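Local coordinates for GTP cyclohydrolase (Enterococcus faecalis, PDB 2R41), which is of unknown function, a small alpha-beta protein of the DUF960 family that is named a GTP cyclohydrolase, an activity that remains only inferred, at residues N47-F52 with F91-G96. Residues are numbered along the deposited sequence; the frame is centred on the assembly and turned at random.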
loop_
_atom_site.group_PDB
_atom_site.type_symbol
_atom_site.label_atom_id
_atom_site.label_comp_id
_atom_site.label_asym_id
_atom_site.label_seq_id
_atom_site.Cartn_x
_atom_site.Cartn_y
_atom_site.Cartn_z
ATOM N N ASN C 47 4.785 27.387 -6.837
ATOM C CA ASN C 47 4.208 27.735 -5.562
ATOM C C ASN C 47 3.878 26.417 -4.925
ATOM O O ASN C 47 3.741 25.429 -5.605
ATOM C CB ASN C 47 2.915 28.450 -5.891
ATOM C CG ASN C 47 2.430 29.341 -4.792
ATOM O OD1 ASN C 47 1.875 28.875 -3.775
ATOM N ND2 ASN C 47 2.558 30.657 -5.014
ATOM N N ASP C 48 3.735 26.354 -3.626
ATOM C CA ASP C 48 3.412 25.063 -3.055
ATOM C C ASP C 48 1.951 24.762 -3.216
ATOM O O ASP C 48 1.496 23.725 -2.788
ATOM C CB ASP C 48 3.783 25.017 -1.585
ATOM C CG ASP C 48 2.958 25.971 -0.736
ATOM O OD1 ASP C 48 1.963 26.531 -1.252
ATOM O OD2 ASP C 48 3.283 26.160 0.463
ATOM N N LEU C 49 1.198 25.688 -3.796
ATOM C CA LEU C 49 -0.222 25.446 -4.032
ATOM C C LEU C 49 -0.632 25.892 -5.421
ATOM O O LEU C 49 -0.279 26.988 -5.855
ATOM C CB LEU C 49 -1.052 26.140 -2.996
ATOM C CG LEU C 49 -2.544 26.066 -3.269
ATOM C CD1 LEU C 49 -3.132 24.783 -2.767
ATOM C CD2 LEU C 49 -3.122 27.237 -2.514
ATOM N N LEU C 50 -1.351 25.014 -6.119
ATOM C CA LEU C 50 -1.557 25.132 -7.554
ATOM C C LEU C 50 -3.025 25.046 -7.894
ATOM O O LEU C 50 -3.696 24.093 -7.465
ATOM C CB LEU C 50 -0.843 23.983 -8.214
ATOM C CG LEU C 50 0.565 24.204 -8.729
ATOM C CD1 LEU C 50 1.439 25.001 -7.845
ATOM C CD2 LEU C 50 1.174 22.876 -8.982
ATOM N N HIS C 51 -3.541 26.025 -8.640
ATOM C CA HIS C 51 -4.964 26.054 -9.006
ATOM C C HIS C 51 -5.124 25.386 -10.366
ATOM O O HIS C 51 -4.360 25.654 -11.299
ATOM C CB HIS C 51 -5.503 27.477 -9.101
ATOM C CG HIS C 51 -5.338 28.306 -7.849
ATOM N ND1 HIS C 51 -4.173 28.334 -7.097
ATOM C CD2 HIS C 51 -6.171 29.205 -7.259
ATOM C CE1 HIS C 51 -4.303 29.191 -6.094
ATOM N NE2 HIS C 51 -5.504 29.732 -6.169
ATOM N N PHE C 52 -6.105 24.507 -10.499
ATOM C CA PHE C 52 -6.474 24.029 -11.821
ATOM C C PHE C 52 -7.957 24.183 -12.070
ATOM O O PHE C 52 -8.739 23.575 -11.366
ATOM C CB PHE C 52 -6.117 22.578 -11.959
ATOM C CG PHE C 52 -4.645 22.306 -11.832
ATOM C CD1 PHE C 52 -3.812 22.415 -12.924
ATOM C CD2 PHE C 52 -4.099 21.903 -10.617
ATOM C CE1 PHE C 52 -2.473 22.146 -12.804
ATOM C CE2 PHE C 52 -2.773 21.657 -10.501
ATOM C CZ PHE C 52 -1.955 21.775 -11.596
ATOM N N PHE C 91 -7.158 21.771 -6.508
ATOM C CA PHE C 91 -5.892 22.292 -6.071
ATOM C C PHE C 91 -4.904 21.160 -5.977
ATOM O O PHE C 91 -5.294 20.014 -5.645
ATOM C CB PHE C 91 -6.061 22.851 -4.692
ATOM C CG PHE C 91 -6.765 24.164 -4.652
ATOM C CD1 PHE C 91 -7.086 24.850 -5.830
ATOM C CD2 PHE C 91 -7.051 24.769 -3.435
ATOM C CE1 PHE C 91 -7.719 26.112 -5.793
ATOM C CE2 PHE C 91 -7.668 26.040 -3.392
ATOM C CZ PHE C 91 -8.007 26.700 -4.571
ATOM N N ALA C 92 -3.637 21.444 -6.287
ATOM C CA ALA C 92 -2.550 20.542 -5.918
ATOM C C ALA C 92 -1.780 21.212 -4.805
ATOM O O ALA C 92 -1.390 22.399 -4.890
ATOM C CB ALA C 92 -1.663 20.283 -7.056
ATOM N N PHE C 93 -1.560 20.467 -3.739
ATOM C CA PHE C 93 -0.889 21.040 -2.601
ATOM C C PHE C 93 0.263 20.208 -2.105
ATOM O O PHE C 93 0.178 18.988 -1.981
ATOM C CB PHE C 93 -1.846 21.220 -1.481
ATOM C CG PHE C 93 -1.220 21.782 -0.262
ATOM C CD1 PHE C 93 -0.566 23.016 -0.309
ATOM C CD2 PHE C 93 -1.303 21.098 0.959
ATOM C CE1 PHE C 93 -0.012 23.575 0.841
ATOM C CE2 PHE C 93 -0.749 21.643 2.122
ATOM C CZ PHE C 93 -0.114 22.893 2.060
ATOM N N ASP C 94 1.330 20.901 -1.770
ATOM C CA ASP C 94 2.535 20.257 -1.379
ATOM C C ASP C 94 2.912 20.823 -0.045
ATOM O O ASP C 94 3.308 21.960 0.040
ATOM C CB ASP C 94 3.626 20.497 -2.422
ATOM C CG ASP C 94 4.931 19.839 -2.042
ATOM O OD1 ASP C 94 4.928 19.158 -0.992
ATOM O OD2 ASP C 94 5.963 20.010 -2.739
ATOM N N ASP C 95 2.783 20.016 1.003
ATOM C CA ASP C 95 3.030 20.481 2.363
ATOM C C ASP C 95 4.461 20.178 2.797
ATOM O O ASP C 95 4.830 20.403 3.950
ATOM C CB ASP C 95 2.039 19.839 3.336
ATOM C CG ASP C 95 2.274 18.352 3.513
ATOM O OD1 ASP C 95 3.411 17.896 3.270
ATOM O OD2 ASP C 95 1.323 17.639 3.894
ATOM N N GLY C 96 5.261 19.669 1.867
ATOM C CA GLY C 96 6.699 19.609 2.048
ATOM C C GLY C 96 7.196 18.195 2.277
ATOM O O GLY C 96 8.391 17.921 2.159
#
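Three backbone hydrogen bonds join strand residues 49-52 and the preceding Asp48 to strand residues 91-94, antiparallel neighbours. Leu50 and Ala92 form a hydrogen-bonded pair, in which Leu50 N donates to Ala92 O at 2.9 Å and Ala92 N returns a bond to Leu50 O, both in the acceptor's carbonyl plane. Two residues away, just before the strand begins, Asp48 O accepts from Asp94 N at 3.0 Å, nearly along the C=O axis. Leu49 with Phe93 and His51 with Phe91 are the non-hydrogen-bonded pairs between and beyond these bonds; here CA-H...O contacts fill in, as from Leu49 CA to Ala92 O.

Leu49, His51, Phe91 and Phe93 share one face of the sheet. Leu49 has CG anti to its backbone N (chi1 173°), and its CD1 lies 4.0 Å from both Phe91 CD2 and Phe93 CD1, bridging the two rings. Phe91 and His51 run side by side, each with CG anti to the carbonyl carbon; the edge of Phe91 meets the imidazole face in an edge-to-face pair, with planes 50° apart and CE1 3.8 Å from His51 CD2.

On the other face, Ala92 CB packs 4.0 Å from Leu50 CB, while Phe52 CE2 approaches the same methyl at 3.9 Å, placing it at the edge of the phenyl ring. Ile36 of helix 26-40 touches all three residues.

Asx turns mark the strand ends: Asn47 OD1 accepts from Leu49 N, and Asp94 OD1 accepts from Gly96 N, though the placement of that oxygen is less sure. The Asp94 carboxylate also forms a salt bridge with Arg12 and accepts from Phe8 N, tying the N-terminal segment to this end of the sheet. The arrangement is that of two central antiparallel strands of the mixed beta-sheet in an alpha-beta fold, with helix 26-40 packed on the face of Leu50, Phe52 and Ala92.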